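Long-range contact in uncharacterized protein (Legionella pneumophila subsp. pneumophila, PDB 4WRP), which is of unknown function but is probably an effector, represented here by its helical C-terminal domain of the DUF5617 family: residues G4-Y9 with F65-H70. Numbering follows the deposited sequence.
Sequences GNFAAY and FHWNRH
This is a surface contact between the N-terminal ends of two helices, 6-21 and 68-83, in an all-helical DUF5617 domain. Aromatic side chains carry most of it. N5 is the N-cap of helix 6-21: its OD1 accepts from A8 N at 2.9 Å, in the carbonyl plane. F65 to N68 form a type I turn leading into helix 68-83. The W67 indole lays one face against the backbone of N5 and F6. F6 N sits over the ring centre, and N5 CA is 3.3 Å from W67 CZ2. H66 CD2 lies over the opposite face, near the rim. W67 NE1 is hydrogen-bonded to P3 O, two residues before the cap; this and the packing on both faces help set the indole's rotation. Y9 slides past W67 in the opposite direction, with CB to CB at 3.6 Å. F65 CD2 meets Y9 CD2 at 3.9 Å, edge against edge. F6, with CG anti to its backbone N (chi1 -174°), reaches H70. The imidazole edge turns toward the F6 face in an offset edge-to-face pair, with planes at 65° and H70 CD2 3.5 Å from F6 CE1. Y9 is buried, and its hydroxyl has two partners. One is Y48 OH on a third helix, 34-49. The other is N68: ND2 donates to Y9 OH at 3.0 Å, nearly straight at 170°, with the oxygen close to the N68 amide plane.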
ATOM      1  N   GLY A   4     -10.849   3.898  10.229  1.00 34.57           N
ATOM      2  CA  GLY A   4     -10.614   3.785  11.656  1.00 33.63           C
ATOM      3  C   GLY A   4      -9.495   2.884  12.067  1.00 32.53           C
ATOM      4  O   GLY A   4      -9.293   2.690  13.254  1.00 33.42           O
ATOM      5  N   ASN A   5      -8.726   2.369  11.098  1.00 31.32           N
ATOM      6  CA  ASN A   5      -7.531   1.521  11.329  1.00 30.83           C
ATOM      7  C   ASN A   5      -6.794   1.416   9.989  1.00 29.87           C
ATOM      8  O   ASN A   5      -7.330   1.811   8.925  1.00 27.70           O
ATOM      9  CB  ASN A   5      -7.906   0.111  11.874  1.00 31.13           C
ATOM     10  CG  ASN A   5      -8.997  -0.558  11.033  1.00 33.35           C
ATOM     11  OD1 ASN A   5      -8.768  -0.916   9.883  1.00 31.71           O
ATOM     12  ND2 ASN A   5     -10.200  -0.651  11.582  1.00 35.87           N
ATOM     13  N   PHE A   6      -5.590   0.868  10.053  1.00 28.27           N
ATOM     14  CA  PHE A   6      -4.729   0.814   8.912  1.00 28.47           C
ATOM     15  C   PHE A   6      -5.303  -0.048   7.777  1.00 26.63           C
ATOM     16  O   PHE A   6      -5.223   0.327   6.597  1.00 26.07           O
ATOM     17  CB  PHE A   6      -3.355   0.353   9.353  1.00 29.14           C
ATOM     18  CG  PHE A   6      -2.352   0.388   8.271  1.00 30.02           C
ATOM     19  CD1 PHE A   6      -1.787   1.593   7.880  1.00 31.15           C
ATOM     20  CD2 PHE A   6      -1.952  -0.761   7.645  1.00 29.80           C
ATOM     21  CE1 PHE A   6      -0.819   1.617   6.877  1.00 31.55           C
ATOM     22  CE2 PHE A   6      -0.990  -0.735   6.636  1.00 31.26           C
ATOM     23  CZ  PHE A   6      -0.431   0.455   6.247  1.00 29.97           C
ATOM     24  N   ALA A   7      -5.911  -1.170   8.114  1.00 26.76           N
ATOM     25  CA  ALA A   7      -6.507  -2.029   7.062  1.00 26.02           C
ATOM     26  C   ALA A   7      -7.645  -1.316   6.343  1.00 25.84           C
ATOM     27  O   ALA A   7      -7.792  -1.437   5.149  1.00 26.56           O
ATOM     28  CB  ALA A   7      -6.968  -3.374   7.648  1.00 28.36           C
ATOM     29  N   ALA A   8      -8.449  -0.553   7.068  1.00 27.36           N
ATOM     30  CA  ALA A   8      -9.542   0.218   6.443  1.00 27.39           C
ATOM     31  C   ALA A   8      -8.993   1.313   5.538  1.00 27.44           C
ATOM     32  O   ALA A   8      -9.539   1.533   4.438  1.00 26.47           O
ATOM     33  CB  ALA A   8     -10.468   0.814   7.479  1.00 28.85           C
ATOM     34  N   TYR A   9      -7.910   1.983   5.955  1.00 25.32           N
ATOM     35  CA  TYR A   9      -7.248   2.934   5.033  1.00 25.23           C
ATOM     36  C   TYR A   9      -6.765   2.206   3.739  1.00 24.77           C
ATOM     37  O   TYR A   9      -6.920   2.701   2.636  1.00 23.49           O
ATOM     38  CB  TYR A   9      -6.088   3.671   5.711  1.00 25.19           C
ATOM     39  CG  TYR A   9      -5.367   4.556   4.730  1.00 25.34           C
ATOM     40  CD1 TYR A   9      -4.368   4.049   3.910  1.00 25.35           C
ATOM     41  CD2 TYR A   9      -5.682   5.913   4.609  1.00 29.39           C
ATOM     42  CE1 TYR A   9      -3.714   4.849   2.985  1.00 25.85           C
ATOM     43  CE2 TYR A   9      -5.023   6.735   3.679  1.00 29.32           C
ATOM     44  CZ  TYR A   9      -4.040   6.192   2.875  1.00 27.95           C
ATOM     45  OH  TYR A   9      -3.379   6.951   1.962  1.00 27.28           O
ATOM     46  N   PHE A  65      -5.532  11.631   5.800  1.00 33.27           N
ATOM     47  CA  PHE A  65      -5.841  10.661   6.828  1.00 33.77           C
ATOM     48  C   PHE A  65      -4.590  10.282   7.654  1.00 33.64           C
ATOM     49  O   PHE A  65      -3.432  10.304   7.172  1.00 31.36           O
ATOM     50  CB  PHE A  65      -6.530   9.409   6.265  1.00 33.42           C
ATOM     51  CG  PHE A  65      -7.865   9.664   5.601  1.00 34.16           C
ATOM     52  CD1 PHE A  65      -8.693  10.733   5.972  1.00 37.51           C
ATOM     53  CD2 PHE A  65      -8.314   8.801   4.622  1.00 33.79           C
ATOM     54  CE1 PHE A  65      -9.937  10.921   5.369  1.00 39.28           C
ATOM     55  CE2 PHE A  65      -9.555   8.988   4.024  1.00 35.78           C
ATOM     56  CZ  PHE A  65     -10.373  10.040   4.401  1.00 36.64           C
ATOM     57  N   HIS A  66      -4.839   9.956   8.920  1.00 32.44           N
ATOM     58  CA  HIS A  66      -3.767   9.628   9.856  1.00 31.37           C
ATOM     59  C   HIS A  66      -2.858   8.505   9.331  1.00 29.51           C
ATOM     60  O   HIS A  66      -1.651   8.547   9.474  1.00 28.35           O
ATOM     61  CB  HIS A  66      -4.388   9.172  11.140  1.00 31.14           C
ATOM     62  CG  HIS A  66      -3.399   8.757  12.159  1.00 30.72           C
ATOM     63  ND1 HIS A  66      -2.533   9.653  12.752  1.00 32.42           N
ATOM     64  CD2 HIS A  66      -3.138   7.551  12.703  1.00 30.20           C
ATOM     65  CE1 HIS A  66      -1.795   9.012  13.635  1.00 32.63           C
ATOM     66  NE2 HIS A  66      -2.149   7.742  13.629  1.00 31.36           N
ATOM     67  N   TRP A  67      -3.478   7.511   8.705  1.00 27.14           N
ATOM     68  CA  TRP A  67      -2.784   6.330   8.254  1.00 26.44           C
ATOM     69  C   TRP A  67      -1.908   6.531   7.049  1.00 26.18           C
ATOM     70  O   TRP A  67      -1.123   5.656   6.727  1.00 26.91           O
ATOM     71  CB  TRP A  67      -3.796   5.256   7.920  1.00 27.71           C
ATOM     72  CG  TRP A  67      -4.786   5.113   8.987  1.00 30.65           C
ATOM     73  CD1 TRP A  67      -6.093   5.506   8.961  1.00 34.33           C
ATOM     74  CD2 TRP A  67      -4.546   4.577  10.266  1.00 31.14           C
ATOM     75  NE1 TRP A  67      -6.689   5.216  10.152  1.00 33.89           N
ATOM     76  CE2 TRP A  67      -5.756   4.626  10.969  1.00 32.98           C
ATOM     77  CE3 TRP A  67      -3.417   4.009  10.880  1.00 31.29           C
ATOM     78  CZ2 TRP A  67      -5.870   4.162  12.268  1.00 32.11           C
ATOM     79  CZ3 TRP A  67      -3.524   3.559  12.141  1.00 30.63           C
ATOM     80  CH2 TRP A  67      -4.743   3.640  12.840  1.00 32.12           C
ATOM     81  N   ASN A  68      -2.068   7.656   6.371  1.00 25.91           N
ATOM     82  CA  ASN A  68      -1.357   7.911   5.142  1.00 27.53           C
ATOM     83  C   ASN A  68       0.148   7.840   5.313  1.00 27.91           C
ATOM     84  O   ASN A  68       0.834   7.267   4.491  1.00 25.52           O
ATOM     85  CB  ASN A  68      -1.742   9.259   4.548  1.00 27.79           C
ATOM     86  CG  ASN A  68      -0.923   9.610   3.334  1.00 28.64           C
ATOM     87  OD1 ASN A  68       0.013  10.398   3.406  1.00 28.92           O
ATOM     88  ND2 ASN A  68      -1.294   9.059   2.205  1.00 27.23           N
ATOM     89  N   ARG A  69       0.646   8.417   6.379  1.00 29.17           N
ATOM     90  CA  ARG A  69       2.065   8.492   6.561  1.00 31.81           C
ATOM     91  C   ARG A  69       2.714   7.113   6.569  1.00 31.21           C
ATOM     92  O   ARG A  69       3.680   6.877   5.846  1.00 30.29           O
ATOM     93  CB  ARG A  69       2.412   9.247   7.831  1.00 36.43           C
ATOM     94  CG  ARG A  69       3.904   9.455   7.931  1.00 44.55           C
ATOM     95  CD  ARG A  69       4.192  10.249   9.178  1.00 53.34           C
ATOM     96  NE  ARG A  69       5.475   9.888   9.779  1.00 60.28           N
ATOM     97  CZ  ARG A  69       6.436  10.753  10.087  1.00 62.12           C
ATOM     98  NH1 ARG A  69       7.554  10.317  10.659  1.00 64.81           N
ATOM     99  NH2 ARG A  69       6.273  12.049   9.856  1.00 64.78           N
ATOM    100  N   HIS A  70       2.187   6.187   7.362  1.00 29.40           N
ATOM    101  CA  HIS A  70       2.789   4.899   7.425  1.00 29.91           C
ATOM    102  C   HIS A  70       2.505   4.122   6.127  1.00 26.92           C
ATOM    103  O   HIS A  70       3.331   3.350   5.673  1.00 24.72           O
ATOM    104  CB  HIS A  70       2.241   4.097   8.576  1.00 32.53           C
ATOM    105  CG  HIS A  70       2.856   2.748   8.692  1.00 37.39           C
ATOM    106  ND1 HIS A  70       4.155   2.561   9.115  1.00 42.51           N
ATOM    107  CD2 HIS A  70       2.364   1.519   8.423  1.00 40.47           C
ATOM    108  CE1 HIS A  70       4.427   1.269   9.130  1.00 41.88           C
ATOM    109  NE2 HIS A  70       3.364   0.619   8.692  1.00 44.29           N
TER